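Local atomic coordinates of dehydroquinate synthase (Thermus thermophilus, PDB entry 1UJN), a protein that probably converts 3-deoxy-D-arabino-heptulosonate 7-phosphate to 3-dehydroquinate with release of phosphate, the second step of chorismate biosynthesis, using NAD and a divalent zinc or cobalt ion. Residues M1-P9 and I14-E23; Y253-R263 and L330-L341. All coordinates share one frame; numbering follows the deposited sequence.

The chain starts in contact 1. Strand 2-6 runs out, turns through a short loop and comes back as strand 12-17, so residues 1-9 and 14-23 close a hairpin at the edge of the mixed sheet. The chain then builds the rest of that sheet and the helices that follow. Contact 2 closes much later and spans a longer loop, with 66 residues between helix segments 253-263 and 330-341. It ties the helix 327-342 near the C terminus to helix 247-264. The two contacts follow one another in series, neither nested nor crossed. The centres of contact 1 and contact 2 are about 37 Å apart, on opposite sides of the chain's centre.

Contact 1: M1-P9 and I14-E23; sequences MQRLEVREP and ILVGEGVLKE
An antiparallel beta hairpin at the N terminus joins strand 2-6 to strand 12-17. Q2 with V16 and L4 with I14 are hydrogen-bonded pairs. R3 with L15 is the non-hydrogen-bonded pair between them. Q2 N gives a bond of 2.8 Å to V16 O, and V16 N returns one to Q2 O. L4 N to I14 O is the straightest, at 174°, and I14 N answers to L4 O. Q2 O also takes a CA-H...O contact from L15 CA at 3.3 Å.

L4, I14, Q2 and V16 put their side chains on one face of the sheet. L4 CB lies beside I14 CB, and further along V6 CG2 meets I14 CD1 at 3.9 Å. Helix 199-216 packs on this face: L4 and I14 both touch V207, and Q2 NE2 bonds to E200. R3 and L15 point to the other face. The extended R3 chain runs obliquely across the L15 side chain, with R3 CB 3.8 Å from L15 CD1. R3 NH1 is near E23 OE1, but beyond salt-bridge distance. A water bonded to E23 O links weakly to the same NH1.

The M1 side chain leaves with CG anti to N (chi1 -172°) and then bends twice. This brings CE into the turn 18-22, 3.6 Å from V20 CG1 and 3.3 Å from K22 NZ. NZ itself bonds G19 O at 2.6 Å, from above the carbonyl plane. A water accepts from both M1 N and E18 N and bridges the start of the chain to the turn. Strand 12-17 is bonded on its other side to strand 151-155, so the hairpin adds an antiparallel edge strand to the otherwise parallel sheet of an alpha/beta domain with a Rossmann-like core.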
loop_
_atom_site.group_PDB
_atom_site.type_symbol
_atom_site.label_atom_id
_atom_site.label_comp_id
_atom_site.label_asym_id
_atom_site.label_seq_id
_atom_site.Cartn_x
_atom_site.Cartn_y
_atom_site.Cartn_z
ATOM N N MET A 1 28.207 -8.471 17.953
ATOM C CA MET A 1 26.782 -8.134 17.669
ATOM C C MET A 1 26.570 -6.634 17.817
ATOM O O MET A 1 26.868 -6.056 18.858
ATOM C CB MET A 1 25.857 -8.877 18.635
ATOM C CG MET A 1 24.369 -8.740 18.311
ATOM S SD MET A 1 23.995 -9.257 16.611
ATOM C CE MET A 1 24.278 -11.026 16.727
ATOM N N GLN A 2 26.057 -6.010 16.764
ATOM C CA GLN A 2 25.803 -4.577 16.769
ATOM C C GLN A 2 24.300 -4.344 16.734
ATOM O O GLN A 2 23.605 -4.950 15.928
ATOM C CB GLN A 2 26.434 -3.932 15.535
ATOM C CG GLN A 2 27.927 -4.151 15.423
ATOM C CD GLN A 2 28.678 -3.479 16.544
ATOM O OE1 GLN A 2 28.578 -2.265 16.729
ATOM N NE2 GLN A 2 29.435 -4.263 17.304
ATOM N N ARG A 3 23.799 -3.475 17.605
ATOM C CA ARG A 3 22.376 -3.183 17.615
ATOM C C ARG A 3 22.149 -1.705 17.340
ATOM O O ARG A 3 22.611 -0.842 18.092
ATOM C CB ARG A 3 21.742 -3.562 18.956
ATOM C CG ARG A 3 20.219 -3.450 18.959
ATOM C CD ARG A 3 19.631 -3.679 20.356
ATOM N NE ARG A 3 18.179 -3.505 20.371
ATOM C CZ ARG A 3 17.296 -4.479 20.170
ATOM N NH1 ARG A 3 17.706 -5.722 19.943
ATOM N NH2 ARG A 3 16.000 -4.208 20.194
ATOM N N LEU A 4 21.455 -1.418 16.246
ATOM C CA LEU A 4 21.143 -0.047 15.877
ATOM C C LEU A 4 19.639 0.114 16.021
ATOM O O LEU A 4 18.905 -0.877 16.080
ATOM C CB LEU A 4 21.552 0.240 14.430
ATOM C CG LEU A 4 23.037 0.234 14.061
ATOM C CD1 LEU A 4 23.607 -1.167 14.190
ATOM C CD2 LEU A 4 23.192 0.740 12.633
ATOM N N GLU A 5 19.179 1.355 16.083
ATOM C CA GLU A 5 17.753 1.602 16.210
ATOM C C GLU A 5 17.276 2.698 15.275
ATOM O O GLU A 5 17.915 3.748 15.140
ATOM C CB GLU A 5 17.390 2.000 17.645
ATOM C CG GLU A 5 17.800 1.000 18.713
ATOM C CD GLU A 5 17.230 1.346 20.081
ATOM O OE1 GLU A 5 17.248 2.539 20.455
ATOM O OE2 GLU A 5 16.770 0.423 20.785
ATOM N N VAL A 6 16.163 2.429 14.605
ATOM C CA VAL A 6 15.538 3.412 13.740
ATOM C C VAL A 6 14.427 3.896 14.645
ATOM O O VAL A 6 13.731 3.083 15.258
ATOM C CB VAL A 6 14.921 2.781 12.485
ATOM C CG1 VAL A 6 13.948 3.771 11.838
ATOM C CG2 VAL A 6 16.031 2.417 11.498
ATOM N N ARG A 7 14.262 5.208 14.744
ATOM C CA ARG A 7 13.239 5.762 15.621
ATOM C C ARG A 7 12.029 6.321 14.883
ATOM O O ARG A 7 10.895 6.161 15.330
ATOM C CB ARG A 7 13.852 6.866 16.487
ATOM C CG ARG A 7 15.067 6.418 17.292
ATOM C CD ARG A 7 14.681 5.344 18.291
ATOM N NE ARG A 7 13.816 5.876 19.340
ATOM C CZ ARG A 7 13.125 5.124 20.193
ATOM N NH1 ARG A 7 13.190 3.799 20.122
ATOM N NH2 ARG A 7 12.374 5.701 21.121
ATOM N N GLU A 8 12.276 6.981 13.760
ATOM C CA GLU A 8 11.199 7.591 12.988
ATOM C C GLU A 8 11.219 7.164 11.524
ATOM O O GLU A 8 12.283 6.893 10.962
ATOM C CB GLU A 8 11.304 9.117 13.082
ATOM C CG GLU A 8 11.229 9.662 14.508
ATOM C CD GLU A 8 9.830 9.573 15.101
ATOM O OE1 GLU A 8 9.079 8.645 14.731
ATOM O OE2 GLU A 8 9.483 10.429 15.947
ATOM N N PRO A 9 10.036 7.105 10.884
ATOM C CA PRO A 9 8.726 7.416 11.469
ATOM C C PRO A 9 8.162 6.279 12.318
ATOM O O PRO A 9 7.231 6.477 13.095
ATOM C CB PRO A 9 7.866 7.696 10.240
ATOM C CG PRO A 9 8.407 6.724 9.252
ATOM C CD PRO A 9 9.912 6.862 9.435
ATOM N N ILE A 14 17.879 -2.882 14.212
ATOM C CA ILE A 14 18.638 -3.455 13.107
ATOM C C ILE A 14 19.827 -4.125 13.785
ATOM O O ILE A 14 20.645 -3.453 14.418
ATOM C CB ILE A 14 19.173 -2.380 12.130
ATOM C CG1 ILE A 14 18.014 -1.703 11.393
ATOM C CG2 ILE A 14 20.140 -3.027 11.139
ATOM C CD1 ILE A 14 18.438 -0.503 10.551
ATOM N N LEU A 15 19.906 -5.446 13.673
ATOM C CA LEU A 15 21.003 -6.199 14.282
ATOM C C LEU A 15 21.968 -6.650 13.203
ATOM O O LEU A 15 21.550 -7.133 12.154
ATOM C CB LEU A 15 20.473 -7.441 15.008
ATOM C CG LEU A 15 19.771 -7.276 16.360
ATOM C CD1 LEU A 15 20.785 -6.848 17.419
ATOM C CD2 LEU A 15 18.651 -6.254 16.230
ATOM N N VAL A 16 23.264 -6.499 13.465
ATOM C CA VAL A 16 24.283 -6.919 12.510
ATOM C C VAL A 16 25.365 -7.673 13.283
ATOM O O VAL A 16 25.990 -7.114 14.177
ATOM C CB VAL A 16 24.928 -5.705 11.804
ATOM C CG1 VAL A 16 25.918 -6.186 10.747
ATOM C CG2 VAL A 16 23.847 -4.832 11.169
ATOM N N GLY A 17 25.565 -8.944 12.949
ATOM C CA GLY A 17 26.577 -9.725 13.640
ATOM C C GLY A 17 26.389 -11.214 13.443
ATOM O O GLY A 17 25.665 -11.640 12.545
ATOM N N GLU A 18 27.051 -12.015 14.272
ATOM C CA GLU A 18 26.926 -13.462 14.171
ATOM C C GLU A 18 26.049 -13.964 15.303
ATOM O O GLU A 18 26.356 -13.765 16.478
ATOM C CB GLU A 18 28.304 -14.124 14.221
ATOM C CG GLU A 18 29.149 -13.835 12.987
ATOM C CD GLU A 18 30.502 -14.520 13.021
ATOM O OE1 GLU A 18 30.551 -15.735 13.311
ATOM O OE2 GLU A 18 31.515 -13.841 12.744
ATOM N N GLY A 19 24.948 -14.607 14.935
ATOM C CA GLY A 19 24.020 -15.122 15.921
ATOM C C GLY A 19 22.863 -14.163 16.113
ATOM O O GLY A 19 22.341 -14.027 17.215
ATOM N N VAL A 20 22.458 -13.486 15.044
ATOM C CA VAL A 20 21.347 -12.541 15.141
ATOM C C VAL A 20 19.998 -13.199 15.461
ATOM O O VAL A 20 19.122 -12.563 16.046
ATOM C CB VAL A 20 21.204 -11.700 13.846
ATOM C CG1 VAL A 20 22.482 -10.904 13.611
ATOM C CG2 VAL A 20 20.901 -12.600 12.652
ATOM N N LEU A 21 19.824 -14.464 15.091
ATOM C CA LEU A 21 18.557 -15.149 15.366
ATOM C C LEU A 21 18.178 -15.177 16.842
ATOM O O LEU A 21 16.995 -15.140 17.184
ATOM C CB LEU A 21 18.588 -16.582 14.827
ATOM C CG LEU A 21 18.297 -16.749 13.336
ATOM C CD1 LEU A 21 18.427 -18.212 12.956
ATOM C CD2 LEU A 21 16.889 -16.248 13.019
ATOM N N LYS A 22 19.178 -15.238 17.717
ATOM C CA LYS A 22 18.930 -15.265 19.156
ATOM C C LYS A 22 18.316 -13.942 19.622
ATOM O O LYS A 22 17.691 -13.876 20.680
ATOM C CB LYS A 22 20.239 -15.496 19.915
ATOM C CG LYS A 22 21.020 -14.212 20.157
ATOM C CD LYS A 22 22.346 -14.464 20.850
ATOM C CE LYS A 22 23.264 -13.262 20.713
ATOM N NZ LYS A 22 23.566 -12.948 19.288
ATOM N N GLU A 23 18.505 -12.892 18.830
ATOM C CA GLU A 23 17.993 -11.567 19.172
ATOM C C GLU A 23 16.585 -11.274 18.658
ATOM O O GLU A 23 16.022 -10.222 18.953
ATOM C CB GLU A 23 18.948 -10.495 18.643
ATOM C CG GLU A 23 20.321 -10.537 19.291
ATOM C CD GLU A 23 20.243 -10.357 20.793
ATOM O OE1 GLU A 23 19.782 -9.286 21.239
ATOM O OE2 GLU A 23 20.635 -11.289 21.528
HETATM O O HOH W 1 28.647 -10.454 16.326
HETATM O O HOH W 2 15.391 -7.614 18.526
#

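Contact 2: Y253-R263 and L330-L341; sequences YGLLYAALLGR and LREAFAAWREEL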
loop_
_atom_site.group_PDB
_atom_site.type_symbol
_atom_site.label_atom_id
_atom_site.label_comp_id
_atom_site.label_asym_id
_atom_site.label_seq_id
_atom_site.Cartn_x
_atom_site.Cartn_y
_atom_site.Cartn_z
ATOM N N TYR A 253 30.513 4.203 -10.855
ATOM C CA TYR A 253 30.798 5.023 -12.033
ATOM C C TYR A 253 30.225 6.428 -11.833
ATOM O O TYR A 253 30.848 7.418 -12.210
ATOM C CB TYR A 253 30.179 4.395 -13.290
ATOM C CG TYR A 253 30.987 3.264 -13.890
ATOM C CD1 TYR A 253 30.406 2.017 -14.138
ATOM C CD2 TYR A 253 32.318 3.452 -14.250
ATOM C CE1 TYR A 253 31.137 0.990 -14.737
ATOM C CE2 TYR A 253 33.056 2.434 -14.849
ATOM C CZ TYR A 253 32.458 1.208 -15.093
ATOM O OH TYR A 253 33.183 0.216 -15.713
ATOM N N GLY A 254 29.038 6.499 -11.235
ATOM C CA GLY A 254 28.396 7.780 -10.984
ATOM C C GLY A 254 29.159 8.599 -9.956
ATOM O O GLY A 254 29.168 9.830 -10.014
ATOM N N LEU A 255 29.806 7.915 -9.017
ATOM C CA LEU A 255 30.587 8.594 -7.984
ATOM C C LEU A 255 31.798 9.289 -8.590
ATOM O O LEU A 255 32.192 10.373 -8.148
ATOM C CB LEU A 255 31.040 7.598 -6.918
ATOM C CG LEU A 255 29.905 7.023 -6.067
ATOM C CD1 LEU A 255 30.468 6.036 -5.057
ATOM C CD2 LEU A 255 29.187 8.153 -5.355
ATOM N N LEU A 256 32.395 8.662 -9.599
ATOM C CA LEU A 256 33.546 9.262 -10.262
ATOM C C LEU A 256 33.083 10.537 -10.967
ATOM O O LEU A 256 33.756 11.572 -10.918
ATOM C CB LEU A 256 34.147 8.295 -11.283
ATOM C CG LEU A 256 35.322 8.847 -12.096
ATOM C CD1 LEU A 256 36.460 9.216 -11.159
ATOM C CD2 LEU A 256 35.781 7.814 -13.107
ATOM N N TYR A 257 31.921 10.468 -11.609
ATOM C CA TYR A 257 31.385 11.624 -12.318
ATOM C C TYR A 257 31.088 12.748 -11.333
ATOM O O TYR A 257 31.420 13.908 -11.584
ATOM C CB TYR A 257 30.107 11.244 -13.066
ATOM C CG TYR A 257 29.623 12.313 -14.021
ATOM C CD1 TYR A 257 30.345 12.625 -15.174
ATOM C CD2 TYR A 257 28.445 13.011 -13.774
ATOM C CE1 TYR A 257 29.897 13.610 -16.065
ATOM C CE2 TYR A 257 27.989 13.999 -14.654
ATOM C CZ TYR A 257 28.720 14.291 -15.794
ATOM O OH TYR A 257 28.274 15.268 -16.660
ATOM N N ALA A 258 30.469 12.400 -10.208
ATOM C CA ALA A 258 30.135 13.381 -9.177
ATOM C C ALA A 258 31.403 14.059 -8.677
ATOM O O ALA A 258 31.435 15.281 -8.483
ATOM C CB ALA A 258 29.418 12.699 -8.017
ATOM N N ALA A 259 32.450 13.263 -8.473
ATOM C CA ALA A 259 33.725 13.791 -8.015
ATOM C C ALA A 259 34.278 14.799 -9.023
ATOM O O ALA A 259 34.842 15.824 -8.636
ATOM C CB ALA A 259 34.718 12.652 -7.807
ATOM N N LEU A 260 34.115 14.515 -10.314
ATOM C CA LEU A 260 34.608 15.426 -11.346
ATOM C C LEU A 260 33.792 16.720 -11.374
ATOM O O LEU A 260 34.333 17.800 -11.628
ATOM C CB LEU A 260 34.593 14.736 -12.716
ATOM C CG LEU A 260 35.628 13.606 -12.798
ATOM C CD1 LEU A 260 35.377 12.748 -14.030
ATOM C CD2 LEU A 260 37.042 14.207 -12.822
ATOM N N LEU A 261 32.496 16.618 -11.110
ATOM C CA LEU A 261 31.646 17.804 -11.071
ATOM C C LEU A 261 32.092 18.671 -9.894
ATOM O O LEU A 261 32.173 19.899 -9.999
ATOM C CB LEU A 261 30.182 17.410 -10.882
ATOM C CG LEU A 261 29.532 16.610 -12.010
ATOM C CD1 LEU A 261 28.136 16.186 -11.600
ATOM C CD2 LEU A 261 29.493 17.454 -13.276
ATOM N N GLY A 262 32.381 18.020 -8.772
ATOM C CA GLY A 262 32.818 18.743 -7.591
ATOM C C GLY A 262 34.130 19.464 -7.831
ATOM O O GLY A 262 34.311 20.605 -7.405
ATOM N N ARG A 263 35.049 18.802 -8.523
ATOM C CA ARG A 263 36.349 19.395 -8.810
ATOM C C ARG A 263 36.194 20.643 -9.671
ATOM O O ARG A 263 36.818 21.674 -9.406
ATOM C CB ARG A 263 37.243 18.386 -9.528
ATOM C CG ARG A 263 38.692 18.825 -9.660
ATOM C CD ARG A 263 39.484 17.851 -10.519
ATOM N NE ARG A 263 39.039 17.867 -11.911
ATOM C CZ ARG A 263 39.518 17.068 -12.863
ATOM N NH1 ARG A 263 40.462 16.177 -12.578
ATOM N NH2 ARG A 263 39.051 17.160 -14.100
ATOM N N LEU A 330 28.725 19.901 -17.552
ATOM C CA LEU A 330 28.426 18.475 -17.595
ATOM C C LEU A 330 29.162 17.829 -18.766
ATOM O O LEU A 330 29.709 16.732 -18.647
ATOM C CB LEU A 330 26.921 18.258 -17.758
ATOM C CG LEU A 330 26.012 18.896 -16.701
ATOM C CD1 LEU A 330 24.564 18.754 -17.140
ATOM C CD2 LEU A 330 26.239 18.239 -15.343
ATOM N N ARG A 331 29.171 18.523 -19.897
ATOM C CA ARG A 331 29.831 18.032 -21.088
ATOM C C ARG A 331 31.319 17.871 -20.826
ATOM O O ARG A 331 31.933 16.872 -21.175
ATOM C CB ARG A 331 29.604 19.044 -22.212
ATOM C CG ARG A 331 29.892 18.453 -23.591
ATOM C CD ARG A 331 29.596 19.450 -24.718
ATOM N NE ARG A 331 28.167 19.452 -25.042
ATOM C CZ ARG A 331 27.746 18.582 -25.979
ATOM N NH1 ARG A 331 28.607 17.769 -26.565
ATOM N NH2 ARG A 331 26.451 18.538 -26.304
ATOM N N GLU A 332 31.899 18.884 -20.190
ATOM C CA GLU A 332 33.316 18.893 -19.845
ATOM C C GLU A 332 33.647 17.741 -18.897
ATOM O O GLU A 332 34.625 17.024 -19.090
ATOM C CB GLU A 332 33.664 20.223 -19.169
ATOM C CG GLU A 332 35.105 20.356 -18.703
ATOM C CD GLU A 332 36.032 20.877 -19.788
ATOM O OE1 GLU A 332 35.747 21.961 -20.345
ATOM O OE2 GLU A 332 37.049 20.207 -20.076
ATOM N N ALA A 333 32.824 17.579 -17.867
ATOM C CA ALA A 333 33.034 16.525 -16.879
ATOM C C ALA A 333 32.892 15.139 -17.495
ATOM O O ALA A 333 33.637 14.224 -17.149
ATOM C CB ALA A 333 32.049 16.686 -15.731
ATOM N N PHE A 334 31.933 14.978 -18.402
ATOM C CA PHE A 334 31.726 13.683 -19.039
ATOM C C PHE A 334 32.957 13.311 -19.859
ATOM O O PHE A 334 33.389 12.159 -19.858
ATOM C CB PHE A 334 30.491 13.711 -19.941
ATOM C CG PHE A 334 30.049 12.348 -20.402
ATOM C CD1 PHE A 334 29.575 11.412 -19.485
ATOM C CD2 PHE A 334 30.119 11.994 -21.744
ATOM C CE1 PHE A 334 29.178 10.144 -19.899
ATOM C CE2 PHE A 334 29.723 10.723 -22.172
ATOM C CZ PHE A 334 29.251 9.795 -21.246
ATOM N N ALA A 335 33.524 14.296 -20.554
ATOM C CA ALA A 335 34.712 14.059 -21.363
ATOM C C ALA A 335 35.866 13.617 -20.464
ATOM O O ALA A 335 36.595 12.679 -20.794
ATOM C CB ALA A 335 35.091 15.328 -22.127
ATOM N N ALA A 336 36.032 14.292 -19.329
ATOM C CA ALA A 336 37.101 13.937 -18.398
ATOM C C ALA A 336 36.806 12.576 -17.780
ATOM O O ALA A 336 37.715 11.780 -17.535
ATOM C CB ALA A 336 37.221 14.983 -17.310
ATOM N N TRP A 337 35.525 12.323 -17.524
ATOM C CA TRP A 337 35.078 11.057 -16.946
ATOM C C TRP A 337 35.480 9.922 -17.893
ATOM O O TRP A 337 36.036 8.909 -17.464
ATOM C CB TRP A 337 33.558 11.109 -16.760
ATOM C CG TRP A 337 32.910 9.857 -16.229
ATOM C CD1 TRP A 337 32.797 9.470 -14.920
ATOM C CD2 TRP A 337 32.217 8.875 -17.000
ATOM N NE1 TRP A 337 32.060 8.306 -14.831
ATOM C CE2 TRP A 337 31.693 7.921 -16.094
ATOM C CE3 TRP A 337 31.980 8.709 -18.372
ATOM C CZ2 TRP A 337 30.945 6.817 -16.519
ATOM C CZ3 TRP A 337 31.237 7.611 -18.795
ATOM C CH2 TRP A 337 30.727 6.680 -17.870
ATOM N N ARG A 338 35.209 10.104 -19.182
ATOM C CA ARG A 338 35.559 9.099 -20.183
ATOM C C ARG A 338 37.061 8.828 -20.175
ATOM O O ARG A 338 37.490 7.676 -20.173
ATOM C CB ARG A 338 35.139 9.557 -21.583
ATOM C CG ARG A 338 33.647 9.480 -21.864
ATOM C CD ARG A 338 33.366 9.875 -23.307
ATOM N NE ARG A 338 33.850 8.858 -24.235
ATOM C CZ ARG A 338 33.951 9.024 -25.548
ATOM N NH1 ARG A 338 33.603 10.176 -26.103
ATOM N NH2 ARG A 338 34.402 8.034 -26.309
ATOM N N GLU A 339 37.861 9.891 -20.172
ATOM C CA GLU A 339 39.311 9.741 -20.160
ATOM C C GLU A 339 39.773 9.028 -18.897
ATOM O O GLU A 339 40.663 8.178 -18.946
ATOM C CB GLU A 339 39.993 11.109 -20.264
ATOM C CG GLU A 339 39.790 11.810 -21.604
ATOM C CD GLU A 339 40.307 10.995 -22.782
ATOM O OE1 GLU A 339 41.484 10.572 -22.750
ATOM O OE2 GLU A 339 39.536 10.783 -23.744
ATOM N N GLU A 340 39.170 9.376 -17.765
ATOM C CA GLU A 340 39.517 8.750 -16.494
ATOM C C GLU A 340 39.297 7.241 -16.564
ATOM O O GLU A 340 40.081 6.467 -16.018
ATOM C CB GLU A 340 38.667 9.341 -15.363
ATOM C CG GLU A 340 39.149 10.691 -14.857
ATOM C CD GLU A 340 40.150 10.566 -13.727
ATOM O OE1 GLU A 340 40.738 9.476 -13.568
ATOM O OE2 GLU A 340 40.356 11.563 -12.999
ATOM N N LEU A 341 38.226 6.832 -17.241
ATOM C CA LEU A 341 37.899 5.416 -17.381
ATOM C C LEU A 341 38.737 4.732 -18.453
ATOM O O LEU A 341 39.147 3.582 -18.285
ATOM C CB LEU A 341 36.417 5.240 -17.711
ATOM C CG LEU A 341 35.431 5.649 -16.618
ATOM C CD1 LEU A 341 34.020 5.306 -17.064
ATOM C CD2 LEU A 341 35.771 4.933 -15.321
HETATM O O HOH W 3 40.371 13.775 -14.815
#
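Y257 and W337 both hold CG anti to the backbone N, with chi1 -170° and 177°, and these torsions send each ring across to the other helix. The rings meet edge to face. The edge of Y257 points at the face of the W337 five-membered ring, with centroids 5.5 Å apart and planes at 89°. Beyond W337, Y257 runs on along helix 330-341. Its CE1 comes to 3.4 Å from F334 N, and its OH donates to L330 O at 2.9 Å. L330 O also accepts the helical bond from F334 N, which arrives from the opposite face of the carbonyl plane.

W337 makes the reverse reach. Its NE1 donates to Y253 O at 3.0 Å, with the oxygen near the indole plane. The helical donor Y257 N meets that same oxygen from the other side of its plane. Each ring thus anchors its polar atom on a main-chain carbonyl of the other helix.

The packing is knobs-into-holes, between helices 253-263 and 330-341 in the helical C-terminal part of the fold. The axes approach to 9.2 Å. Y257 sits among L330, A333, F334 and W337, while W337 sits among Y253, L256, Y257 and L260. L260 is the third knob, and its CD1 presses on the backbone at W337 CA, 3.4 Å away. The small A333 lets L261 CD2 come to 3.6 Å from its CB. At the other end the L256 and L341 side chains run past each other in opposite directions, and their CD2 atoms touch. L341 CD2 also meets the edge of the Y253 ring, whose OH bonds P284 O. On the exposed flank, a water joins R263 NH1 to E340 OE2, which also has a salt bridge to R275.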